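Local coordinates for basic membrane lipoprotein (Brucella melitensis biovar Abortus, PDB 3S99) that binds adenine and probably other purines such as guanine, and may be part of an ABC-type uptake system for them, at residues Pro37-Phe40 and Gly41-Gln45; Asp253-Gly256 and Pro257-Asp261; Asn68-Glu71 and Gly72-Glu76. All coordinates share one frame; numbering follows the deposited sequence.

Contact 1: residues Pro37-Phe40 and Gly41-Gln45. With ADE (adenine), chain T.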
loop_
_atom_site.group_PDB
_atom_site.type_symbol
_atom_site.label_atom_id
_atom_site.label_comp_id
_atom_site.label_asym_id
_atom_site.label_seq_id
_atom_site.Cartn_x
_atom_site.Cartn_y
_atom_site.Cartn_z
ATOM N N PRO A 37 3.423 14.725 -4.304
ATOM C CA PRO A 37 2.052 14.784 -3.812
ATOM C C PRO A 37 1.003 14.803 -4.956
ATOM O O PRO A 37 -0.090 14.262 -4.814
ATOM C CB PRO A 37 2.014 16.087 -3.029
ATOM C CG PRO A 37 3.435 16.299 -2.593
ATOM C CD PRO A 37 4.266 15.794 -3.735
ATOM N N GLY A 38 1.368 15.406 -6.081
ATOM C CA GLY A 38 0.571 15.355 -7.285
ATOM C C GLY A 38 0.238 13.974 -7.846
ATOM O O GLY A 38 -0.547 13.896 -8.785
ATOM N N ASP A 39 0.812 12.889 -7.302
ATOM C CA ASP A 39 0.408 11.545 -7.742
ATOM C C ASP A 39 -1.065 11.224 -7.406
ATOM O O ASP A 39 -1.662 10.358 -8.031
ATOM C CB ASP A 39 1.375 10.431 -7.260
ATOM C CG ASP A 39 1.300 10.117 -5.765
ATOM O OD1 ASP A 39 0.492 10.690 -5.006
ATOM O OD2 ASP A 39 2.111 9.255 -5.338
ATOM N N PHE A 40 -1.626 11.969 -6.447
ATOM C CA PHE A 40 -2.982 11.776 -5.921
ATOM C C PHE A 40 -3.245 10.328 -5.484
ATOM O O PHE A 40 -4.379 9.853 -5.535
ATOM C CB PHE A 40 -4.061 12.312 -6.873
ATOM C CG PHE A 40 -4.142 13.800 -6.884
ATOM C CD1 PHE A 40 -4.785 14.474 -5.855
ATOM C CD2 PHE A 40 -3.523 14.534 -7.871
ATOM C CE1 PHE A 40 -4.838 15.869 -5.837
ATOM C CE2 PHE A 40 -3.565 15.939 -7.863
ATOM C CZ PHE A 40 -4.221 16.604 -6.846
ATOM N N GLY A 41 -2.175 9.667 -5.036
ATOM C CA GLY A 41 -2.205 8.280 -4.549
ATOM C C GLY A 41 -1.274 8.146 -3.355
ATOM O O GLY A 41 -1.509 8.750 -2.309
ATOM N N TRP A 42 -0.199 7.380 -3.536
ATOM C CA TRP A 42 0.695 6.992 -2.447
ATOM C C TRP A 42 1.371 8.170 -1.793
ATOM O O TRP A 42 1.306 8.322 -0.590
ATOM C CB TRP A 42 1.786 6.058 -2.977
ATOM C CG TRP A 42 2.859 5.755 -1.968
ATOM C CD1 TRP A 42 4.070 6.384 -1.811
ATOM C CD2 TRP A 42 2.783 4.761 -0.954
ATOM N NE1 TRP A 42 4.780 5.790 -0.771
ATOM C CE2 TRP A 42 3.992 4.811 -0.215
ATOM C CE3 TRP A 42 1.823 3.797 -0.624
ATOM C CZ2 TRP A 42 4.257 3.934 0.854
ATOM C CZ3 TRP A 42 2.062 2.954 0.474
ATOM C CH2 TRP A 42 3.274 3.024 1.192
ATOM N N THR A 43 2.080 8.991 -2.567
ATOM C CA THR A 43 2.810 10.104 -1.946
ATOM C C THR A 43 1.816 11.158 -1.415
ATOM O O THR A 43 1.994 11.752 -0.337
ATOM C CB THR A 43 3.839 10.704 -2.893
ATOM O OG1 THR A 43 4.958 9.799 -2.977
ATOM C CG2 THR A 43 4.316 12.083 -2.375
ATOM N N TYR A 44 0.734 11.345 -2.159
ATOM C CA TYR A 44 -0.322 12.274 -1.767
ATOM C C TYR A 44 -0.878 11.942 -0.368
ATOM O O TYR A 44 -1.046 12.829 0.452
ATOM C CB TYR A 44 -1.432 12.201 -2.802
ATOM C CG TYR A 44 -2.675 12.971 -2.469
ATOM C CD1 TYR A 44 -2.696 14.361 -2.556
ATOM C CD2 TYR A 44 -3.859 12.313 -2.109
ATOM C CE1 TYR A 44 -3.878 15.087 -2.279
ATOM C CE2 TYR A 44 -5.035 13.028 -1.829
ATOM C CZ TYR A 44 -5.033 14.396 -1.920
ATOM O OH TYR A 44 -6.155 15.101 -1.624
ATOM N N GLN A 45 -1.190 10.665 -0.127
ATOM C CA GLN A 45 -1.659 10.211 1.184
ATOM C C GLN A 45 -0.629 10.469 2.278
ATOM O O GLN A 45 -0.977 10.885 3.371
ATOM C CB GLN A 45 -1.957 8.714 1.192
ATOM C CG GLN A 45 -3.362 8.240 0.955
ATOM C CD GLN A 45 -4.492 9.046 1.563
ATOM O OE1 GLN A 45 -5.075 9.870 0.887
ATOM N NE2 GLN A 45 -4.841 8.764 2.805
HETATM N N9 ADE T . 6.954 1.451 -0.480
HETATM C C8 ADE T . 6.141 0.433 -0.032
HETATM N N7 ADE T . 4.972 0.362 -0.621
HETATM C C5 ADE T . 5.082 1.433 -1.516
HETATM C C6 ADE T . 4.172 1.883 -2.433
HETATM N N6 ADE T . 2.993 1.244 -2.480
HETATM N N1 ADE T . 4.514 2.965 -3.204
HETATM C C2 ADE T . 5.727 3.521 -3.042
HETATM N N3 ADE T . 6.691 3.171 -2.190
HETATM C C4 ADE T . 6.275 2.109 -1.461
HETATM O O HOH W 1 4.717 8.527 -5.126
#
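The carboxylate of D39 takes three backbone N-H groups, from the N-cap residue G41 and the first turn of helix 42-57. OD1 accepts from G41 N and Y44 N, each 2.9 Å away, and the two donors approach it from opposite faces of the carboxylate plane. The G41 N-H comes in steeply, 63° out of that plane, whereas Y44 N lies on the syn side and much nearer to it. OD2 turns its syn lone pair to T43 N at 2.8 Å. Both oxygens are thus held, which fixes the rotation of the carboxylate, and the N-H groups at the helix start probably help to stabilise its negative charge. A bridging water donates to D39 OD2 and accepts from T43 OG1, which itself bonds to G35 N. With chi1 at 72°, D39 CG sits between its own N and carbonyl carbon, and this curls the side chain back over the helix start.

Round this polar centre, Y44 CB rests on P37 O, and F40 CD1 lies 3.7 Å from Y44 CE1 over one face of the tyrosine ring, the two planes inclined at 43°. T43 CG2 packs against P37 N. On the adenine side, W42 CG is anti to its backbone N, and the indole leads away from the loop to lay one face over adenine, NE1 lying 3.3 Å from ligand C2. NE1 hydrogen-bonds to T93 O, and D217 also touches W42. The arrangement is a helix start whose N-H groups are gripped by a carboxylate from the preceding 3-10 segment, and whose first residue, W42, lines the purine pocket.

Contact 2: residues Asp253-Gly256 and Pro257-Asp261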
loop_
_atom_site.group_PDB
_atom_site.type_symbol
_atom_site.label_atom_id
_atom_site.label_comp_id
_atom_site.label_asym_id
_atom_site.label_seq_id
_atom_site.Cartn_x
_atom_site.Cartn_y
_atom_site.Cartn_z
ATOM N N ASP A 253 -4.740 4.396 2.973
ATOM C CA ASP A 253 -3.664 4.304 3.958
ATOM C C ASP A 253 -3.871 5.450 4.929
ATOM O O ASP A 253 -3.809 6.608 4.503
ATOM C CB ASP A 253 -2.319 4.486 3.270
ATOM C CG ASP A 253 -2.036 3.408 2.250
ATOM O OD1 ASP A 253 -2.637 2.324 2.350
ATOM O OD2 ASP A 253 -1.183 3.629 1.378
ATOM N N GLU A 254 -4.088 5.157 6.213
ATOM C CA GLU A 254 -4.335 6.250 7.174
ATOM C C GLU A 254 -3.092 6.543 8.048
ATOM O O GLU A 254 -2.973 6.085 9.168
ATOM C CB GLU A 254 -5.568 5.959 8.026
ATOM C CG GLU A 254 -6.899 5.988 7.247
ATOM C CD GLU A 254 -7.305 7.398 6.770
ATOM O OE1 GLU A 254 -6.929 8.433 7.377
ATOM O OE2 GLU A 254 -8.002 7.458 5.741
ATOM N N TRP A 255 -2.180 7.347 7.532
ATOM C CA TRP A 255 -0.931 7.566 8.246
ATOM C C TRP A 255 -1.033 8.635 9.326
ATOM O O TRP A 255 -0.201 8.701 10.220
ATOM C CB TRP A 255 0.172 7.936 7.279
ATOM C CG TRP A 255 0.345 7.047 6.066
ATOM C CD1 TRP A 255 0.116 7.397 4.771
ATOM C CD2 TRP A 255 0.816 5.688 6.034
ATOM N NE1 TRP A 255 0.444 6.358 3.934
ATOM C CE2 TRP A 255 0.846 5.291 4.693
ATOM C CE3 TRP A 255 1.170 4.751 7.021
ATOM C CZ2 TRP A 255 1.267 4.026 4.306
ATOM C CZ3 TRP A 255 1.574 3.518 6.637
ATOM C CH2 TRP A 255 1.615 3.147 5.300
ATOM N N GLY A 256 -2.041 9.491 9.244
ATOM C CA GLY A 256 -2.077 10.710 10.069
ATOM C C GLY A 256 -2.026 10.495 11.571
ATOM O O GLY A 256 -1.210 11.105 12.248
ATOM N N PRO A 257 -2.903 9.634 12.098
ATOM C CA PRO A 257 -2.851 9.379 13.538
ATOM C C PRO A 257 -1.509 8.831 13.994
ATOM O O PRO A 257 -1.021 9.212 15.047
ATOM C CB PRO A 257 -3.994 8.371 13.754
ATOM C CG PRO A 257 -5.026 8.759 12.627
ATOM C CD PRO A 257 -4.110 9.061 11.455
ATOM N N TYR A 258 -0.882 7.991 13.177
ATOM C CA TYR A 258 0.425 7.437 13.502
ATOM C C TYR A 258 1.484 8.543 13.533
ATOM O O TYR A 258 2.274 8.656 14.486
ATOM C CB TYR A 258 0.814 6.329 12.489
ATOM C CG TYR A 258 2.167 5.718 12.815
ATOM C CD1 TYR A 258 2.304 4.855 13.900
ATOM C CD2 TYR A 258 3.298 6.030 12.087
ATOM C CE1 TYR A 258 3.523 4.319 14.258
ATOM C CE2 TYR A 258 4.557 5.481 12.437
ATOM C CZ TYR A 258 4.654 4.639 13.535
ATOM O OH TYR A 258 5.837 4.066 13.917
ATOM N N TYR A 259 1.475 9.402 12.523
ATOM C CA TYR A 259 2.446 10.502 12.462
ATOM C C TYR A 259 2.282 11.449 13.653
ATOM O O TYR A 259 3.245 11.906 14.235
ATOM C CB TYR A 259 2.300 11.267 11.141
ATOM C CG TYR A 259 2.761 10.483 9.909
ATOM C CD1 TYR A 259 3.391 9.237 10.030
ATOM C CD2 TYR A 259 2.596 11.004 8.633
ATOM C CE1 TYR A 259 3.822 8.538 8.926
ATOM C CE2 TYR A 259 3.046 10.297 7.498
ATOM C CZ TYR A 259 3.655 9.080 7.661
ATOM O OH TYR A 259 4.100 8.386 6.580
ATOM N N ILE A 260 1.047 11.744 14.014
ATOM C CA ILE A 260 0.797 12.603 15.165
ATOM C C ILE A 260 1.328 11.924 16.442
ATOM O O ILE A 260 2.028 12.556 17.219
ATOM C CB ILE A 260 -0.698 12.951 15.259
ATOM C CG1 ILE A 260 -1.081 13.907 14.114
ATOM C CG2 ILE A 260 -1.040 13.582 16.652
ATOM C CD1 ILE A 260 -2.548 13.933 13.758
ATOM N N ASP A 261 1.015 10.644 16.641
ATOM C CA ASP A 261 1.444 9.931 17.863
ATOM C C ASP A 261 2.979 9.952 18.030
ATOM O O ASP A 261 3.488 10.293 19.084
ATOM C CB ASP A 261 0.921 8.488 17.864
ATOM C CG ASP A 261 1.413 7.686 19.076
ATOM O OD1 ASP A 261 1.021 8.029 20.197
ATOM O OD2 ASP A 261 2.222 6.740 18.898
#
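G256, W255 and Y259 carry this turn, in which the end of strand 247-253 passes into helix 256-268. W255 O accepts from Y259 N at 2.9 Å and G256 O from I260 N at 2.9 Å, so two successive i to i+4 bonds open the helix. G256 has no side chain; its carbonyl is instead covered by I260, whose CG1 lies 3.4 Å from G256 O. P257 follows directly, in the first turn, where a residue without an N-H costs the helix no bond.

W255 and Y259 run side by side and point the same way. Y259 CG stands anti to its carbonyl carbon (chi1 -70°), which swings the ring back along the helix start. One face of that ring receives W255 CB, 3.9 Å from the ring centroid and 19° off the normal, a CH-pi contact. The same face covers W255 O, 3.5 Å from Y259 CG. The indole and phenol planes are nearly parallel, 11° apart, but slid past each other, with little overlap. Y259 OH lies over one indole face, while D253 CB covers the opposite one.

The polar end of Y259 is used beyond the turn: its OH hydrogen-bonds to Y128 OH and H46 ND1, and the H46 ring stacks on W255. The end of the Y258 side chain leads away and bonds through OH to E114. Both W255 and Y259 also touch A49 of helix 42-57. The arrangement is a strand-to-helix turn of an alpha/beta substrate-binding protein, with aromatic side chains packing the helix start against helix 42-57 beside the purine pocket.

Contact 3: residues Asn68-Glu71 and Gly72-Glu76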
loop_
_atom_site.group_PDB
_atom_site.type_symbol
_atom_site.label_atom_id
_atom_site.label_comp_id
_atom_site.label_asym_id
_atom_site.label_seq_id
_atom_site.Cartn_x
_atom_site.Cartn_y
_atom_site.Cartn_z
ATOM N N ASN A 68 10.140 12.995 -5.066
ATOM C CA ASN A 68 10.792 12.312 -6.202
ATOM C C ASN A 68 12.237 11.926 -5.863
ATOM O O ASN A 68 13.128 12.068 -6.680
ATOM C CB ASN A 68 10.717 13.171 -7.480
ATOM C CG ASN A 68 9.294 13.257 -8.052
ATOM O OD1 ASN A 68 8.651 12.243 -8.246
ATOM N ND2 ASN A 68 8.806 14.476 -8.310
ATOM N N VAL A 69 12.462 11.494 -4.628
ATOM C CA VAL A 69 13.788 11.086 -4.168
ATOM C C VAL A 69 13.980 9.597 -4.533
ATOM O O VAL A 69 13.276 8.737 -4.002
ATOM C CB VAL A 69 13.919 11.281 -2.642
ATOM C CG1 VAL A 69 15.261 10.773 -2.121
ATOM C CG2 VAL A 69 13.735 12.735 -2.261
ATOM N N ALA A 70 14.915 9.311 -5.441
ATOM C CA ALA A 70 15.205 7.934 -5.873
ATOM C C ALA A 70 15.855 7.118 -4.752
ATOM O O ALA A 70 16.467 7.684 -3.865
ATOM C CB ALA A 70 16.094 7.944 -7.083
ATOM N N GLU A 71 15.723 5.787 -4.811
ATOM C CA GLU A 71 16.451 4.882 -3.903
ATOM C C GLU A 71 17.962 4.996 -4.122
ATOM O O GLU A 71 18.415 5.437 -5.177
ATOM C CB GLU A 71 16.084 3.414 -4.137
ATOM C CG GLU A 71 14.617 3.120 -4.330
ATOM C CD GLU A 71 14.351 1.669 -4.720
ATOM O OE1 GLU A 71 15.274 0.966 -5.196
ATOM O OE2 GLU A 71 13.200 1.234 -4.542
ATOM N N GLY A 72 18.738 4.580 -3.123
ATOM C CA GLY A 72 20.183 4.522 -3.256
ATOM C C GLY A 72 20.850 5.843 -2.900
ATOM O O GLY A 72 20.562 6.398 -1.842
ATOM N N ALA A 73 21.757 6.319 -3.756
ATOM C CA ALA A 73 22.589 7.513 -3.432
ATOM C C ALA A 73 21.747 8.767 -3.166
ATOM O O ALA A 73 22.022 9.494 -2.226
ATOM C CB ALA A 73 23.637 7.794 -4.527
ATOM N N ASP A 74 20.705 8.981 -3.971
ATOM C CA ASP A 74 19.792 10.138 -3.811
ATOM C C ASP A 74 19.136 10.101 -2.444
ATOM O O ASP A 74 19.157 11.102 -1.727
ATOM C CB ASP A 74 18.745 10.141 -4.939
ATOM C CG ASP A 74 17.889 11.432 -4.992
ATOM O OD1 ASP A 74 18.163 12.416 -4.255
ATOM O OD2 ASP A 74 16.924 11.429 -5.795
ATOM N N ALA A 75 18.614 8.927 -2.049
ATOM C CA ALA A 75 18.002 8.774 -0.751
ATOM C C ALA A 75 18.993 9.042 0.391
ATOM O O ALA A 75 18.701 9.796 1.307
ATOM C CB ALA A 75 17.292 7.354 -0.590
ATOM N N GLU A 76 20.158 8.439 0.343
ATOM C CA GLU A 76 21.197 8.721 1.363
ATOM C C GLU A 76 21.482 10.221 1.514
ATOM O O GLU A 76 21.422 10.752 2.631
ATOM C CB GLU A 76 22.503 7.952 1.049
ATOM C CG GLU A 76 22.324 6.410 1.120
ATOM C CD GLU A 76 23.524 5.625 0.581
ATOM O OE1 GLU A 76 24.613 6.200 0.508
ATOM O OE2 GLU A 76 23.384 4.427 0.261
HETATM O O HOH W 2 19.939 7.336 -6.379
#
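V69 and A70, in the loop that leads from strand 61-66 into helix 73-84, meet D74 of the first helical turn, in a strand-loop-helix connection of the alpha/beta fold. N68, at the start of the segment, pairs its backbone with G35. V69 turns CG1 anti to its backbone N (chi1 176°), which lays this methyl against the helix, 3.7 Å from A75 CA, and beside the D74 carboxyl carbon. V69 O meanwhile accepts from Y97 OH. A70 gives a hydrogen bond to the helix: its N-H meets D74 OD2 at 2.9 Å, 49° out of the carboxylate plane. The other oxygen, D74 OD1, makes a salt bridge to R77, and two partners thus hold the carboxylate. A70 O also lies 3.4 Å from A75 CB. The CB of E71 points away overall and its chain is extended beyond CG, but its carbonyl turns towards the helix start. G72, the N-cap residue, has a positive phi of 87°, a conformation glycine adopts readily. One water closes the turn, donating to E71 O at 2.7 Å and accepting from D74 N at 3.0 Å.

All three contacts lie where a loop enters a helix. Contact 1 touches adenine through W42, while the side chains of W255 in contact 2 and E71 in contact 3 each stay about 7 Å from the bound adenine. Contact 2 packs against contact 1, their centres about 15 Å apart: W255 CZ2 lies 3.8 Å from W42 CH2, and Q45 NE2 probably hydrogen-bonds to D253 O at 2.9 Å. Contact 3 touches neither; its nearest atoms are about 6 Å from contact 1 and about 14 Å from contact 2. Even so, the E71 side chain comes within about 4 Å of that of W191, another adenine-binding residue.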